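Local coordinates for protein translation initiation inhibitor (Streptococcus pyogenes, PDB 2EWC) that is of unknown function but belongs to the widespread YjgF family and is named a putative translation initiation inhibitor, at residues M66-R71 and P92-I97. Numbering follows the deposited sequence.
Sequences MDCLFR and PARKSI
Strands 66-70 and 93-97 run parallel, their axes 4.8 Å apart at closest approach. Five backbone hydrogen bonds join them. The N-H groups of Met66, Cys68 and Phe70 reach the carbonyls of Ala93, Lys95 and Ile97, and Lys95 and Ile97 return theirs to Met66 and Cys68. The Ile97 N to Cys68 O bond, at 2.9 Å, lies nearly along the C=O axis.

Lys95 pairs with Asp67, and the two side chains run side by side. From CB, CG takes the crowded position between N and the carbonyl carbon (chi1 66°). There it sits 3.2 Å from Asp67 OD1. CD and CE continue past the same oxygen in a nearly straight chain. A bend at chi4 (-61°) then turns NZ onto the carboxylate. NZ forms a salt bridge with Asp67 OD1 at 2.9 Å, approaching from above the carboxylate plane, and a weak bond to OD2. A water takes a weak bond from NZ and donates to Asp67 OD2. Gln65 also holds OD1. NZ has further salt bridges to Asp67 and Asp115 of a neighbouring subunit, so this cluster of charges probably helps join the subunits and keep Lys95 protonated.

Leu69 CD2 packs against Ile97 CB at 3.9 Å on the same face. On the other face, Cys68 SG meets Arg94 CD at 4.0 Å, and Phe70 turns its ring edge to Ile97 O and Ser96 OG.

The pair closes a beta-alpha-beta unit. Helix 76-87 packs on the face of Met66, Cys68 and Arg94, helix 38-54 touches Met66, and strand 112-119 flanks strand 63-70 on its other side.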
# COMPACT_ATOMS: atom_id res chain seq x y z
N MSE B 66 -18.91 -20.17 19.32
CA MSE B 66 -19.34 -19.51 20.56
C MSE B 66 -19.54 -18.05 20.26
O MSE B 66 -18.69 -17.43 19.64
CB MSE B 66 -18.24 -19.64 21.60
CG MSE B 66 -18.67 -20.17 22.95
SE MSE B 66 -17.31 -20.70 24.05
CE MSE B 66 -16.07 -19.49 23.71
N ASP B 67 -20.68 -17.49 20.67
CA ASP B 67 -20.90 -16.04 20.61
C ASP B 67 -20.77 -15.52 22.04
O ASP B 67 -21.42 -16.06 22.93
CB ASP B 67 -22.29 -15.72 20.05
CG ASP B 67 -22.34 -15.80 18.54
OD1 ASP B 67 -21.27 -15.98 17.91
OD2 ASP B 67 -23.44 -15.68 17.95
N CYS B 68 -19.92 -14.53 22.26
CA CYS B 68 -19.69 -14.01 23.62
C CYS B 68 -20.26 -12.61 23.75
O CYS B 68 -19.91 -11.73 22.95
CB CYS B 68 -18.21 -14.02 23.96
SG CYS B 68 -17.38 -15.57 23.46
N LEU B 69 -21.15 -12.41 24.71
CA LEU B 69 -21.81 -11.11 24.85
C LEU B 69 -21.28 -10.38 26.09
O LEU B 69 -21.37 -10.90 27.19
CB LEU B 69 -23.34 -11.27 24.95
CG LEU B 69 -24.15 -11.95 23.83
CD1 LEU B 69 -25.67 -11.89 24.11
CD2 LEU B 69 -23.87 -11.35 22.48
N PHE B 70 -20.77 -9.17 25.91
CA PHE B 70 -20.16 -8.43 27.01
C PHE B 70 -20.88 -7.11 27.19
O PHE B 70 -21.20 -6.42 26.21
CB PHE B 70 -18.71 -8.04 26.69
CG PHE B 70 -17.74 -9.20 26.58
CD1 PHE B 70 -16.89 -9.51 27.66
CD2 PHE B 70 -17.60 -9.90 25.39
CE1 PHE B 70 -15.98 -10.55 27.58
CE2 PHE B 70 -16.67 -10.94 25.29
CZ PHE B 70 -15.87 -11.28 26.39
N ARG B 71 -21.09 -6.70 28.44
CA ARG B 71 -21.50 -5.33 28.69
C ARG B 71 -20.34 -4.36 28.32
O ARG B 71 -20.58 -3.24 27.87
CB ARG B 71 -21.90 -5.16 30.16
CG ARG B 71 -22.46 -3.79 30.52
CD ARG B 71 -22.90 -3.76 32.00
NE ARG B 71 -24.06 -4.63 32.27
CZ ARG B 71 -25.34 -4.32 32.04
NH1 ARG B 71 -25.67 -3.13 31.52
NH2 ARG B 71 -26.29 -5.20 32.37
N PRO B 92 -13.06 -23.26 20.08
CA PRO B 92 -14.04 -23.01 19.02
C PRO B 92 -13.75 -21.74 18.20
O PRO B 92 -12.95 -20.88 18.61
CB PRO B 92 -15.34 -22.83 19.80
CG PRO B 92 -14.90 -22.24 21.09
CD PRO B 92 -13.58 -22.89 21.40
N ALA B 93 -14.38 -21.65 17.02
CA ALA B 93 -14.49 -20.37 16.31
C ALA B 93 -15.33 -19.48 17.22
O ALA B 93 -16.22 -19.97 17.90
CB ALA B 93 -15.17 -20.55 15.00
N ARG B 94 -15.04 -18.18 17.25
CA ARG B 94 -15.90 -17.29 18.02
C ARG B 94 -16.08 -15.91 17.42
O ARG B 94 -15.39 -15.51 16.48
CB ARG B 94 -15.41 -17.18 19.48
CG ARG B 94 -14.38 -16.12 19.67
CD ARG B 94 -14.15 -15.78 21.14
NE ARG B 94 -13.01 -16.54 21.65
CZ ARG B 94 -11.78 -16.06 21.82
NH1 ARG B 94 -11.47 -14.79 21.56
NH2 ARG B 94 -10.84 -16.87 22.27
N LYS B 95 -17.01 -15.18 18.01
CA LYS B 95 -17.05 -13.74 17.86
C LYS B 95 -17.50 -13.14 19.19
O LYS B 95 -18.13 -13.83 20.00
CB LYS B 95 -17.98 -13.32 16.71
CG LYS B 95 -19.42 -13.61 16.91
CD LYS B 95 -20.23 -12.73 15.93
CE LYS B 95 -21.70 -13.08 15.93
NZ LYS B 95 -21.86 -14.51 15.49
N SER B 96 -17.16 -11.87 19.42
CA SER B 96 -17.55 -11.17 20.64
C SER B 96 -18.35 -9.90 20.26
O SER B 96 -18.09 -9.28 19.23
CB SER B 96 -16.30 -10.77 21.43
OG SER B 96 -15.57 -11.94 21.81
N ILE B 97 -19.32 -9.55 21.08
CA ILE B 97 -20.23 -8.42 20.81
C ILE B 97 -20.42 -7.67 22.12
O ILE B 97 -20.51 -8.27 23.19
CB ILE B 97 -21.59 -8.96 20.32
CG1 ILE B 97 -21.47 -9.51 18.91
CG2 ILE B 97 -22.74 -7.91 20.35
CD1 ILE B 97 -22.48 -10.64 18.71
O HOH W 1 -23.16 -17.20 15.83